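PDB 2QPW: PR domain zinc finger protein 2 from Homo sapiens, which uses this PR domain to transfer methyl groups from S-adenosyl-L-methionine to a specific lysine of histone H3 and may also act as a DNA-binding transcription factor. Local coordinates for residues 70-76 with 88-92; 41-45 with 99-104; 35-39 with 135-139. All coordinates share one frame. Where two conformers were deposited one is given. Numbering follows the deposited sequence.

Interaction 1. Residues 70-76 with 88-92; sequences VKNNVYM and CIDAT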
loop_
_atom_site.group_PDB
_atom_site.type_symbol
_atom_site.label_atom_id
_atom_site.label_comp_id
_atom_site.label_asym_id
_atom_site.label_seq_id
_atom_site.Cartn_x
_atom_site.Cartn_y
_atom_site.Cartn_z
ATOM N N VAL A 70 -1.233 14.894 -10.139
ATOM C CA VAL A 70 -0.679 14.097 -9.026
ATOM C C VAL A 70 0.828 14.369 -8.903
ATOM O O VAL A 70 1.508 14.508 -9.906
ATOM C CB VAL A 70 -1.037 12.598 -9.156
ATOM C CG1 VAL A 70 -0.502 11.789 -7.965
ATOM C CG2 VAL A 70 -2.565 12.450 -9.229
ATOM N N LYS A 71 1.326 14.454 -7.668
ATOM C CA LYS A 71 2.704 14.918 -7.382
ATOM C C LYS A 71 3.656 13.835 -6.831
ATOM O O LYS A 71 4.850 14.101 -6.611
ATOM C CB LYS A 71 2.665 16.108 -6.410
ATOM C CG LYS A 71 1.263 16.501 -5.868
ATOM C CD LYS A 71 0.721 15.608 -4.716
ATOM C CE LYS A 71 -0.230 14.486 -5.189
ATOM N NZ LYS A 71 -1.467 14.424 -4.378
ATOM N N ASN A 72 3.150 12.625 -6.629
ATOM C CA ASN A 72 4.005 11.526 -6.202
ATOM C C ASN A 72 3.539 10.209 -6.832
ATOM O O ASN A 72 2.427 10.144 -7.412
ATOM C CB ASN A 72 4.088 11.459 -4.667
ATOM C CG ASN A 72 2.798 10.955 -4.038
ATOM O OD1 ASN A 72 2.560 9.759 -3.985
ATOM N ND2 ASN A 72 1.950 11.879 -3.593
ATOM N N ASN A 73 4.384 9.181 -6.751
ATOM C CA ASN A 73 4.035 7.847 -7.241
ATOM C C ASN A 73 3.968 6.828 -6.087
ATOM O O ASN A 73 4.165 5.616 -6.286
ATOM C CB ASN A 73 5.068 7.371 -8.283
ATOM C CG ASN A 73 5.208 8.316 -9.459
ATOM O OD1 ASN A 73 4.232 8.638 -10.121
ATOM N ND2 ASN A 73 6.447 8.748 -9.742
ATOM N N VAL A 74 3.730 7.328 -4.871
ATOM C CA VAL A 74 3.762 6.486 -3.669
ATOM C C VAL A 74 2.343 6.101 -3.194
ATOM O O VAL A 74 2.054 4.923 -2.977
ATOM C CB VAL A 74 4.559 7.189 -2.528
ATOM C CG1 VAL A 74 4.421 6.398 -1.245
ATOM C CG2 VAL A 74 6.047 7.346 -2.954
ATOM N N TYR A 75 1.462 7.090 -3.095
ATOM C CA TYR A 75 0.127 6.908 -2.535
ATOM C C TYR A 75 -0.979 6.840 -3.626
ATOM O O TYR A 75 -2.113 7.257 -3.370
ATOM C CB TYR A 75 -0.140 8.054 -1.540
ATOM C CG TYR A 75 0.765 8.046 -0.322
ATOM C CD1 TYR A 75 0.658 7.019 0.623
ATOM C CD2 TYR A 75 1.702 9.061 -0.099
ATOM C CE1 TYR A 75 1.437 6.997 1.763
ATOM C CE2 TYR A 75 2.535 9.024 1.084
ATOM C CZ TYR A 75 2.372 7.980 1.986
ATOM O OH TYR A 75 3.109 7.896 3.174
ATOM N N MET A 76 -0.651 6.276 -4.803
ATOM C CA MET A 76 -1.563 6.263 -5.965
ATOM C C MET A 76 -1.387 5.049 -6.876
ATOM O O MET A 76 -0.299 4.453 -6.932
ATOM C CB MET A 76 -1.393 7.557 -6.800
ATOM C CG MET A 76 -0.180 7.572 -7.774
ATOM S SD MET A 76 -0.596 7.005 -9.484
ATOM C CE MET A 76 0.916 7.285 -10.371
ATOM N N CYS A 88 -5.520 8.750 -12.259
ATOM C CA CYS A 88 -4.780 8.385 -11.035
ATOM C C CYS A 88 -5.787 8.314 -9.897
ATOM O O CYS A 88 -6.659 9.195 -9.778
ATOM C CB CYS A 88 -3.724 9.441 -10.698
ATOM S SG CYS A 88 -2.438 9.569 -11.942
ATOM N N ILE A 89 -5.669 7.276 -9.064
ATOM C CA ILE A 89 -6.516 7.089 -7.869
ATOM C C ILE A 89 -5.614 7.486 -6.683
ATOM O O ILE A 89 -4.691 6.727 -6.340
ATOM C CB ILE A 89 -6.946 5.612 -7.785
ATOM C CG1 ILE A 89 -7.651 5.162 -9.090
ATOM C CG2 ILE A 89 -7.850 5.364 -6.556
ATOM C CD1 ILE A 89 -8.884 6.068 -9.542
ATOM N N ASP A 90 -5.838 8.683 -6.138
ATOM C CA ASP A 90 -4.845 9.361 -5.294
ATOM C C ASP A 90 -5.287 9.397 -3.824
ATOM O O ASP A 90 -6.292 10.046 -3.483
ATOM C CB ASP A 90 -4.637 10.809 -5.783
ATOM C CG ASP A 90 -3.504 11.519 -5.057
ATOM O OD1 ASP A 90 -2.712 10.848 -4.352
ATOM O OD2 ASP A 90 -3.384 12.760 -5.227
ATOM N N ALA A 91 -4.536 8.693 -2.973
ATOM C CA ALA A 91 -4.799 8.638 -1.532
ATOM C C ALA A 91 -3.721 9.395 -0.747
ATOM O O ALA A 91 -3.546 9.166 0.457
ATOM C CB ALA A 91 -4.911 7.167 -1.039
ATOM N N THR A 92 -2.994 10.296 -1.412
ATOM C CA THR A 92 -2.010 11.155 -0.712
ATOM C C THR A 92 -2.621 11.808 0.552
ATOM O O THR A 92 -1.989 11.813 1.624
ATOM C CB THR A 92 -1.357 12.229 -1.663
ATOM O OG1 THR A 92 -0.696 11.572 -2.751
ATOM C CG2 THR A 92 -0.332 13.050 -0.927
#
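Lys71 bends its side chain toward Asp90, with a nearly eclipsed chi1 of 4° and chi3 and chi4 also between wells, to set NZ 2.7 Å from Asp90 OD2 in a salt bridge; Lys65 is a second cation for that oxygen. With chi1 t, Asp90 leaves OD1 to form an Asx turn, accepting Thr92 N at 3.0 Å and Thr92 OG1 at 2.7 Å. Asn72, with chi1 p, works both ways: OD1 takes Val74 N at 2.8 Å and Tyr75 N at 3.0 Å, while ND2 donates to Thr92 OG1 at 2.8 Å. These side chains close the open end of the PR-domain beta-hairpin 76-81/85-90, where Met76 and Asp90 form a non-hydrogen-bonded antiparallel pair and Ala91 N donates to Tyr75 O at 2.8 Å. Val70 CG2 meets Cys88 CB at 3.5 Å, and Met76, chi1 p, brings SD 4.0 Å from Cys88 SG. Tyr75 CB packs 3.6 Å from Thr92 N, but its m rotamer carries the ring away, to a cation-pi contact with Arg101.

Interaction 2. Residues 41-45 with 99-104; sequences TRIGV and WLRYVN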
loop_
_atom_site.group_PDB
_atom_site.type_symbol
_atom_site.label_atom_id
_atom_site.label_comp_id
_atom_site.label_asym_id
_atom_site.label_seq_id
_atom_site.Cartn_x
_atom_site.Cartn_y
_atom_site.Cartn_z
ATOM N N THR A 41 9.778 6.700 9.823
ATOM C CA THR A 41 9.169 8.062 9.914
ATOM C C THR A 41 7.716 8.065 9.405
ATOM O O THR A 41 7.007 9.107 9.486
ATOM C CB THR A 41 9.993 9.162 9.172
ATOM O OG1 THR A 41 9.864 8.996 7.752
ATOM C CG2 THR A 41 11.475 9.129 9.612
ATOM N N ARG A 42 7.272 6.906 8.888
ATOM C CA ARG A 42 5.858 6.727 8.459
ATOM C C ARG A 42 5.152 5.485 9.038
ATOM O O ARG A 42 5.803 4.565 9.568
ATOM C CB ARG A 42 5.693 6.824 6.921
ATOM C CG ARG A 42 6.456 5.839 6.080
ATOM C CD ARG A 42 5.960 5.843 4.612
ATOM N NE ARG A 42 4.692 5.088 4.519
ATOM C CZ ARG A 42 4.089 4.711 3.389
ATOM N NH1 ARG A 42 2.950 4.023 3.452
ATOM N NH2 ARG A 42 4.621 4.972 2.211
ATOM N N ILE A 43 3.816 5.479 8.972
ATOM C CA ILE A 43 3.035 4.345 9.433
ATOM C C ILE A 43 3.011 3.294 8.338
ATOM O O ILE A 43 2.932 3.636 7.147
ATOM C CB ILE A 43 1.593 4.789 9.869
ATOM C CG1 ILE A 43 1.682 5.706 11.114
ATOM C CG2 ILE A 43 0.697 3.590 10.097
ATOM C CD1 ILE A 43 2.433 5.032 12.348
ATOM N N GLY A 44 3.100 2.027 8.749
ATOM C CA GLY A 44 2.996 0.867 7.842
ATOM C C GLY A 44 1.946 -0.135 8.368
ATOM O O GLY A 44 1.196 0.178 9.295
ATOM N N VAL A 45 1.845 -1.303 7.706
ATOM C CA VAL A 45 0.828 -2.321 8.004
ATOM C C VAL A 45 1.537 -3.641 8.297
ATOM O O VAL A 45 2.453 -4.014 7.566
ATOM C CB VAL A 45 -0.129 -2.537 6.784
ATOM C CG1 VAL A 45 -1.263 -3.475 7.133
ATOM C CG2 VAL A 45 -0.687 -1.150 6.291
ATOM N N TRP A 99 -7.199 1.897 4.724
ATOM C CA TRP A 99 -5.944 1.379 5.319
ATOM C C TRP A 99 -4.904 0.882 4.298
ATOM O O TRP A 99 -3.678 0.877 4.599
ATOM C CB TRP A 99 -6.213 0.304 6.408
ATOM C CG TRP A 99 -6.770 -1.014 5.850
ATOM C CD1 TRP A 99 -8.106 -1.368 5.738
ATOM C CD2 TRP A 99 -6.013 -2.150 5.390
ATOM N NE1 TRP A 99 -8.208 -2.661 5.221
ATOM C CE2 TRP A 99 -6.938 -3.156 5.025
ATOM C CE3 TRP A 99 -4.616 -2.429 5.258
ATOM C CZ2 TRP A 99 -6.530 -4.406 4.522
ATOM C CZ3 TRP A 99 -4.233 -3.688 4.750
ATOM C CH2 TRP A 99 -5.171 -4.644 4.396
ATOM N N LEU A 100 -5.342 0.520 3.087
ATOM C CA LEU A 100 -4.348 0.107 2.038
ATOM C C LEU A 100 -3.336 1.175 1.682
ATOM O O LEU A 100 -2.185 0.856 1.323
ATOM C CB LEU A 100 -5.036 -0.435 0.765
ATOM C CG LEU A 100 -5.610 -1.854 0.857
ATOM C CD1 LEU A 100 -6.981 -1.867 1.619
ATOM C CD2 LEU A 100 -5.769 -2.406 -0.528
ATOM N N ARG A 101 -3.715 2.443 1.865
ATOM C CA ARG A 101 -2.774 3.583 1.687
ATOM C C ARG A 101 -1.454 3.429 2.479
ATOM O O ARG A 101 -0.343 3.821 2.027
ATOM C CB ARG A 101 -3.455 4.879 2.152
ATOM C CG ARG A 101 -2.502 6.115 2.112
ATOM C CD ARG A 101 -3.002 7.268 2.906
ATOM N NE ARG A 101 -2.168 8.459 2.754
ATOM C CZ ARG A 101 -1.127 8.793 3.516
ATOM N NH1 ARG A 101 -0.714 8.037 4.542
ATOM N NH2 ARG A 101 -0.517 9.937 3.275
ATOM N N TYR A 102 -1.581 2.874 3.673
ATOM C CA TYR A 102 -0.448 2.741 4.612
ATOM C C TYR A 102 0.488 1.550 4.327
ATOM O O TYR A 102 1.546 1.430 4.979
ATOM C CB TYR A 102 -0.999 2.686 6.046
ATOM C CG TYR A 102 -1.634 3.997 6.453
ATOM C CD1 TYR A 102 -0.856 5.011 7.005
ATOM C CD2 TYR A 102 -3.016 4.250 6.240
ATOM C CE1 TYR A 102 -1.408 6.258 7.365
ATOM C CE2 TYR A 102 -3.580 5.501 6.577
ATOM C CZ TYR A 102 -2.778 6.480 7.159
ATOM O OH TYR A 102 -3.291 7.695 7.514
ATOM N N VAL A 103 0.118 0.658 3.391
ATOM C CA VAL A 103 1.033 -0.443 2.971
ATOM C C VAL A 103 2.237 0.149 2.210
ATOM O O VAL A 103 2.095 0.728 1.092
ATOM C CB VAL A 103 0.307 -1.482 2.085
ATOM C CG1 VAL A 103 1.276 -2.555 1.533
ATOM C CG2 VAL A 103 -0.891 -2.110 2.840
ATOM N N ASN A 104 3.415 0.041 2.815
ATOM C CA ASN A 104 4.626 0.566 2.196
ATOM C C ASN A 104 5.084 -0.266 0.991
ATOM O O ASN A 104 4.689 -1.417 0.835
ATOM C CB ASN A 104 5.751 0.683 3.241
ATOM C CG ASN A 104 6.753 1.795 2.921
ATOM O OD1 ASN A 104 6.666 2.466 1.876
ATOM N ND2 ASN A 104 7.737 1.979 3.819
HETATM O O HOH W 1 2.604 3.505 0.581
HETATM O O HOH W 2 3.758 -1.521 5.326
#
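The PR domain has a SET-type methyltransferase fold, and here residues 99-104 form a compact turn against strand 43-47; their Arg-Tyr-Val-Asn run resembles the Arg-Phe-x-Asn start of a characteristic SET motif. The turn begins at Trp99, whose ring reaches back so that CZ3 lies 3.8 Å from Val45 CG1, and whose carbonyl O accepts Tyr102 N at 3.0 Å as the chain winds through helical backbone angles. Arg101 turns its guanidinium elsewhere, to Ala91, Thr92 and Glu14, and offers this contact mainly its carbonyl O, 3.6 Å from Arg42 NH1. Tyr102 has the most area covered of residues 99-104. Its ring CD1 meets Ile43 CG2 at 3.7 Å, its CB meets Val45 CG2 at 3.9 Å, and its carbonyl O collects a weak hydrogen bond from Arg42 NH1 at 3.3 Å and a CA-H...O contact from Gly44 CA, also at 3.3 Å. The Gly44 and Tyr102 CA atoms are 5.1 Å apart, the closest CA pair across the contact. Val103 directs its CB away, yet its CG2 still touches Val45 CG2 at 3.6 Å; its carbonyl O lies 2.9 Å from water 1, which accepts from Arg42 NH1 at 2.9 Å. Asn104 lays OD1 over one face of the Arg42 guanidinium, 3.3 Å from NH2, at an angle too poor for a hydrogen bond. Water 2 bridges the two backbones, accepting from Val45 N at 3.1 Å and Asn104 N at 3.0 Å.

Interaction 3. Residues 35-39 with 135-139; sequences PSAVD and EELLV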
loop_
_atom_site.group_PDB
_atom_site.type_symbol
_atom_site.label_atom_id
_atom_site.label_comp_id
_atom_site.label_asym_id
_atom_site.label_seq_id
_atom_site.Cartn_x
_atom_site.Cartn_y
_atom_site.Cartn_z
ATOM N N PRO A 35 4.238 1.881 13.160
ATOM C CA PRO A 35 5.385 2.414 12.386
ATOM C C PRO A 35 6.093 1.397 11.446
ATOM O O PRO A 35 6.337 0.239 11.849
ATOM C CB PRO A 35 6.329 2.928 13.496
ATOM C CG PRO A 35 5.396 3.404 14.549
ATOM C CD PRO A 35 4.209 2.434 14.535
ATOM N N SER A 36 6.399 1.806 10.210
ATOM C CA SER A 36 7.022 0.916 9.216
ATOM C C SER A 36 8.471 0.627 9.614
ATOM O O SER A 36 9.106 1.504 10.161
ATOM C CB SER A 36 7.053 1.596 7.842
ATOM O OG SER A 36 7.619 0.715 6.875
ATOM N N ALA A 37 8.966 -0.583 9.394
ATOM C CA ALA A 37 10.412 -0.854 9.622
ATOM C C ALA A 37 11.243 -0.404 8.418
ATOM O O ALA A 37 12.446 -0.076 8.552
ATOM C CB ALA A 37 10.640 -2.361 9.899
ATOM N N VAL A 38 10.629 -0.420 7.236
ATOM C CA VAL A 38 11.280 0.099 6.004
ATOM C C VAL A 38 11.563 1.628 6.069
ATOM O O VAL A 38 12.622 2.069 5.643
ATOM C CB VAL A 38 10.484 -0.309 4.718
ATOM C CG1 VAL A 38 11.110 0.260 3.487
ATOM C CG2 VAL A 38 10.452 -1.831 4.577
ATOM N N ASP A 39 10.632 2.414 6.630
ATOM C CA ASP A 39 10.772 3.857 6.852
ATOM C C ASP A 39 10.052 4.183 8.163
ATOM O O ASP A 39 8.836 4.354 8.200
ATOM C CB ASP A 39 10.208 4.671 5.673
ATOM C CG ASP A 39 10.302 6.187 5.893
ATOM O OD1 ASP A 39 10.799 6.632 6.956
ATOM O OD2 ASP A 39 9.872 6.947 4.996
ATOM N N GLU A 135 5.305 -9.801 10.707
ATOM C CA GLU A 135 5.979 -9.401 9.439
ATOM C C GLU A 135 5.248 -8.209 8.791
ATOM O O GLU A 135 4.012 -8.126 8.838
ATOM C CB GLU A 135 6.110 -10.570 8.415
ATOM C CG GLU A 135 7.035 -11.727 8.896
ATOM C CD GLU A 135 7.234 -12.883 7.886
ATOM O OE1 GLU A 135 6.392 -13.104 6.963
ATOM O OE2 GLU A 135 8.253 -13.618 8.063
ATOM N N GLU A 136 6.016 -7.318 8.172
ATOM C CA GLU A 136 5.446 -6.105 7.509
ATOM C C GLU A 136 4.867 -6.479 6.143
ATOM O O GLU A 136 5.503 -7.236 5.384
ATOM C CB GLU A 136 6.511 -4.985 7.350
ATOM C CG GLU A 136 5.919 -3.669 6.774
ATOM C CD GLU A 136 6.810 -2.427 6.904
ATOM O OE1 GLU A 136 8.009 -2.551 7.280
ATOM O OE2 GLU A 136 6.319 -1.299 6.606
ATOM N N LEU A 137 3.673 -5.951 5.840
ATOM C CA LEU A 137 3.084 -6.078 4.498
ATOM C C LEU A 137 3.756 -5.060 3.564
ATOM O O LEU A 137 3.792 -3.867 3.883
ATOM C CB LEU A 137 1.562 -5.846 4.512
ATOM C CG LEU A 137 0.632 -7.043 4.789
ATOM C CD1 LEU A 137 0.959 -7.652 6.137
ATOM C CD2 LEU A 137 -0.895 -6.578 4.710
ATOM N N LEU A 138 4.273 -5.557 2.437
ATOM C CA LEU A 138 5.012 -4.730 1.437
ATOM C C LEU A 138 4.563 -5.047 0.014
ATOM O O LEU A 138 4.629 -6.184 -0.443
ATOM C CB LEU A 138 6.529 -4.959 1.529
ATOM C CG LEU A 138 7.165 -4.571 2.855
ATOM C CD1 LEU A 138 8.675 -4.962 2.893
ATOM C CD2 LEU A 138 7.042 -3.051 3.176
ATOM N N VAL A 139 4.124 -4.018 -0.690
ATOM C CA VAL A 139 3.618 -4.199 -2.077
ATOM C C VAL A 139 4.720 -3.893 -3.093
ATOM O O VAL A 139 5.647 -3.102 -2.814
ATOM C CB VAL A 139 2.349 -3.314 -2.313
ATOM C CG1 VAL A 139 2.644 -1.783 -2.357
ATOM C CG2 VAL A 139 1.529 -3.785 -3.559
#
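Glu136 carries the largest share of this small interface. The two backbones stay well apart, 7.4 Å between the CA atoms of Ser36 and Glu136, and the Glu136 side chain spans the gap in an extended t,t conformation. Its carboxylate ends at the bend after strand 31-35: OE2 takes a very short hydrogen bond of 2.4 Å from Ser36 OG, while OE1 accepts Ala37 N at 3.0 Å and, weakly, Val38 N at 3.4 Å. Val38, second in buried area, adds the apolar part, a single contact of its CG2 with Leu138 CD2 at 3.9 Å; the same CG2 also lies 3.7 Å from Glu136 OE1. Leu138, like Glu136, points its CB toward residues 35-39. Ser36 has less area covered, but its OG both donates to Glu136 and accepts from its own loop, weakly, with Val38 N at 3.2 Å and Asp39 N at 3.5 Å. Around them, Trp46 touches Ala37 and Glu136, and Asn104 gives Ser36 OG a further weak hydrogen bond. The contact thus ties the N-terminal strand connection of the PR domain to the chain entering strand 138-139, which runs parallel to strand 104-119. With both carboxylate oxygens accepting from neutral donors, the chemistry is consistent with a deprotonated Glu136 whose buried charge is met by a hydroxyl and peptide NH groups of the loop instead of by a salt bridge in this contact.

Interaction 2 lies about 6 Å from the chain's centre, and all its touching residues are buried. Interactions 1 and 3, centred about 11 and 10 Å out on opposite sides, are also largely buried but have exposed residues at their margins. Interaction 2 touches both; they do not touch each other. Arg101 joins it to interaction 1 through Ala91 O and Thr92 O, with its guanidinium beside the Tyr75 ring. Toward interaction 3 the link is mainly backbone, Val45 O with Leu137 N and Arg42 O with Ser36 N. Apolar packing and ordered waters mark the middle, a salt bridge with interlocked side-chain hydrogen bonds the hairpin end, and one carboxylate reaching a loop interaction 3.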